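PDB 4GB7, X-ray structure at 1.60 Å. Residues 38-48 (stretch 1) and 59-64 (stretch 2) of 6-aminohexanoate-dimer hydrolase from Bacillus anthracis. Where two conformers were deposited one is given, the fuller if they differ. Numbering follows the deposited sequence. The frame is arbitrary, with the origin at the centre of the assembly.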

# COMPACT_ATOMS: atom_id res chain seq x y z
N SER A 38 -14.57 8.47 -18.28
CA SER A 38 -13.81 9.66 -18.59
C SER A 38 -13.98 10.67 -17.47
O SER A 38 -14.83 10.51 -16.57
N LYS A 39 -13.18 11.73 -17.52
CA LYS A 39 -13.29 12.82 -16.57
C LYS A 39 -14.72 13.40 -16.49
O LYS A 39 -15.17 13.76 -15.41
N ASN A 40 -15.41 13.46 -17.64
CA ASN A 40 -16.78 13.99 -17.70
C ASN A 40 -17.86 13.14 -17.04
O ASN A 40 -18.94 13.65 -16.71
N ASN A 41 -17.59 11.85 -16.84
CA ASN A 41 -18.58 10.97 -16.23
C ASN A 41 -18.21 10.30 -14.94
O ASN A 41 -19.07 9.64 -14.34
N VAL A 42 -16.98 10.50 -14.50
CA VAL A 42 -16.53 9.97 -13.21
C VAL A 42 -16.83 11.01 -12.13
O VAL A 42 -16.43 12.17 -12.25
N THR A 43 -17.54 10.58 -11.08
CA THR A 43 -18.07 11.51 -10.06
C THR A 43 -17.63 11.05 -8.68
O THR A 43 -17.16 9.92 -8.53
N LYS A 44 -17.80 11.90 -7.67
CA LYS A 44 -17.53 11.49 -6.30
C LYS A 44 -18.42 10.34 -5.88
O LYS A 44 -18.07 9.59 -4.98
N LYS A 45 -19.56 10.16 -6.56
CA LYS A 45 -20.47 9.08 -6.21
C LYS A 45 -19.99 7.75 -6.73
O LYS A 45 -20.03 6.76 -5.99
N ASN A 46 -19.46 7.74 -7.97
CA ASN A 46 -19.23 6.52 -8.70
C ASN A 46 -17.78 6.10 -8.99
O ASN A 46 -17.58 5.04 -9.58
N TRP A 47 -16.79 6.88 -8.55
CA TRP A 47 -15.42 6.67 -8.97
C TRP A 47 -14.85 5.33 -8.56
O TRP A 47 -13.91 4.87 -9.19
N LEU A 48 -15.42 4.73 -7.52
CA LEU A 48 -15.00 3.44 -6.98
C LEU A 48 -15.68 2.25 -7.60
O LEU A 48 -15.39 1.08 -7.26
N HIS A 59 -6.01 7.86 -13.18
CA HIS A 59 -6.02 9.33 -13.39
C HIS A 59 -6.36 10.09 -12.14
O HIS A 59 -7.08 11.10 -12.21
N MSE A 60 -5.87 9.65 -10.99
CA MSE A 60 -6.36 10.21 -9.73
C MSE A 60 -6.10 11.72 -9.64
O MSE A 60 -6.95 12.51 -9.15
N LYS A 61 -4.95 12.15 -10.15
CA LYS A 61 -4.62 13.57 -10.07
C LYS A 61 -5.57 14.45 -10.91
O LYS A 61 -5.56 15.66 -10.75
N GLU A 62 -6.34 13.88 -11.83
CA GLU A 62 -7.36 14.67 -12.56
C GLU A 62 -8.70 14.80 -11.84
O GLU A 62 -9.57 15.52 -12.29
N PHE A 63 -8.81 14.17 -10.67
CA PHE A 63 -10.05 13.98 -9.95
C PHE A 63 -9.97 14.57 -8.54
O PHE A 63 -10.99 14.87 -7.94
N THR A 64 -8.76 14.80 -8.04
CA THR A 64 -8.52 15.09 -6.63
C THR A 64 -7.40 16.11 -6.48
O THR A 64 -6.63 16.38 -7.40

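The contact between these two stretches is small, burying 321 Å², and it centres on one aromatic side chain. Phe-63 gives up 100 Å² to the other stretch, about twice as much as any other residue. Its CA-to-CB bond points sideways, but chi1 in the t well (179°) and chi2 of 70° carry the ring across to stretch 1. There the backbone turns around the ring's tip: Thr-43 O lies 3.7 Å from Phe-63 CZ and Lys-44 CA 4.1 Å from the same atom, both at the ring edge and near its plane. A flat ring suits such a place, because its edge can sit close to main-chain atoms while the ring still offers apolar carbon to its neighbours.

Two of these are Val-42 and Trp-47, both buried, pointing toward stretch 2 and set obliquely to the ring. Val-42, with chi1 t, brings CG1 to 3.8 Å from Phe-63 CE1; a branched, compact side chain fills this space without needing a polar partner. Trp-47 covers 53 Å² and adopts chi1 p with chi2 at -84°. Its CG lies 3.5 Å from Phe-63 CZ, and the phenylalanine ring approaches over one face of the indole. The pair is oblique, with the planes at 49° and the centroid of the five-membered ring 4.8 Å from that of Phe-63. The large indole reaches Met-60, a selenomethionine, with CZ3 4.0 Å from SE. All three chi angles of Met-60 are m, and although its CA-to-CB bond points sideways, this folding of a flexible chain brings its end nearer to the tryptophan. The indole NE1 is satisfied by a hydrogen bond elsewhere in the structure.

At the exposed border the packing changes character. Lys-39 and Glu-62, covering 49 and 50 Å², point toward each other's stretch. Lys-39 is fully extended, t at all four chi angles, so its outer methylenes pass beside Glu-62: CE comes within 3.2 Å of Glu-62 O, and CD lies 4.0 Å from Glu-62 OE1. No direct hydrogen bond crosses between the stretches; instead water 1 accepts from Lys-39 NZ at 2.8 Å and donates to Glu-62 OE1 at 3.0 Å. Long, charged side chains suit this place: the lysine lays its methylenes against glutamate oxygens, and one water joins the two charged ends.

Polar side chains within stretch 1 brace the loop that receives Phe-63. Asn-46 OD1 accepts from Thr-43 N at 2.7 Å, while Asn-46 ND2 donates to Asn-41 O at 3.1 Å, so one amide spans the backbone on both sides of Val-42.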

# COMPACT_ATOMS: atom_id res chain seq x y z
CB SER A 38 -14.33 10.28 -19.89
OG SER A 38 -15.58 10.90 -19.65
CB LYS A 39 -12.31 13.93 -16.88
CG LYS A 39 -12.13 14.89 -15.72
CD LYS A 39 -11.15 16.00 -16.08
CE LYS A 39 -10.83 16.86 -14.87
NZ LYS A 39 -10.18 18.15 -15.26
CB ASN A 40 -17.17 14.19 -19.16
CG ASN A 40 -16.24 15.15 -19.89
OD1 ASN A 40 -15.69 16.08 -19.30
ND2 ASN A 40 -16.05 14.90 -21.19
CB ASN A 41 -19.16 9.97 -17.23
CG ASN A 41 -18.14 8.98 -17.75
OD1 ASN A 41 -17.19 8.65 -17.07
ND2 ASN A 41 -18.37 8.47 -18.98
CB VAL A 42 -15.03 9.62 -13.24
CG1 VAL A 42 -14.52 9.27 -11.85
CG2 VAL A 42 -14.80 8.44 -14.18
CB THR A 43 -19.59 11.56 -10.12
OG1 THR A 43 -20.14 10.33 -9.60
CG2 THR A 43 -20.08 11.77 -11.56
CB LYS A 44 -17.69 12.62 -5.31
CG LYS A 44 -16.71 13.74 -5.50
CD LYS A 44 -16.87 14.75 -4.38
CE LYS A 44 -16.02 15.97 -4.69
NZ LYS A 44 -15.95 16.95 -3.59
CB LYS A 45 -21.92 9.37 -6.69
CG LYS A 45 -22.96 8.59 -5.91
CD LYS A 45 -24.43 8.85 -6.33
CE LYS A 45 -24.77 10.32 -6.57
NZ LYS A 45 -24.28 10.85 -7.88
CB ASN A 46 -20.01 6.53 -10.03
CG ASN A 46 -19.40 7.45 -11.11
OD1 ASN A 46 -18.27 7.95 -10.97
ND2 ASN A 46 -20.16 7.67 -12.18
CB TRP A 47 -14.51 7.79 -8.50
CG TRP A 47 -14.27 7.84 -7.04
CD1 TRP A 47 -15.06 8.43 -6.07
CD2 TRP A 47 -13.18 7.22 -6.33
NE1 TRP A 47 -14.49 8.28 -4.81
CE2 TRP A 47 -13.36 7.54 -4.92
CE3 TRP A 47 -12.07 6.51 -6.71
CZ2 TRP A 47 -12.48 7.13 -3.96
CZ3 TRP A 47 -11.18 6.10 -5.73
CH2 TRP A 47 -11.39 6.39 -4.38
CB LEU A 48 -15.29 3.40 -5.49
CG LEU A 48 -14.39 4.27 -4.66
CD1 LEU A 48 -14.89 4.19 -3.22
CD2 LEU A 48 -12.93 3.85 -4.79
CB HIS A 59 -7.06 9.70 -14.44
CG HIS A 59 -6.84 9.07 -15.81
ND1 HIS A 59 -7.28 7.85 -16.14
CD2 HIS A 59 -6.23 9.58 -16.95
CE1 HIS A 59 -6.96 7.58 -17.44
NE2 HIS A 59 -6.32 8.63 -17.93
CB MSE A 60 -5.80 9.45 -8.51
CG MSE A 60 -6.46 8.11 -8.19
SE MSE A 60 -8.33 8.20 -7.68
CE MSE A 60 -8.17 8.88 -5.89
CB LYS A 61 -3.19 13.82 -10.47
CG LYS A 61 -2.82 13.40 -11.89
CD LYS A 61 -1.42 13.86 -12.24
CE LYS A 61 -0.92 13.14 -13.46
NZ LYS A 61 0.53 13.42 -13.69
CB GLU A 62 -7.60 14.08 -13.95
CG GLU A 62 -6.36 13.99 -14.81
CD GLU A 62 -6.69 13.63 -16.24
OE1 GLU A 62 -7.76 14.06 -16.76
OE2 GLU A 62 -5.89 12.85 -16.81
CB PHE A 63 -10.28 12.42 -9.92
CG PHE A 63 -11.50 11.99 -9.21
CD1 PHE A 63 -12.74 12.25 -9.73
CD2 PHE A 63 -11.41 11.30 -8.01
CE1 PHE A 63 -13.89 11.84 -9.07
CE2 PHE A 63 -12.55 10.89 -7.34
CZ PHE A 63 -13.79 11.17 -7.88
CB THR A 64 -8.01 13.81 -5.88
OG1 THR A 64 -6.76 13.41 -6.46
CG2 THR A 64 -8.96 12.68 -5.96
O HOH W 1 -7.85 16.99 -16.19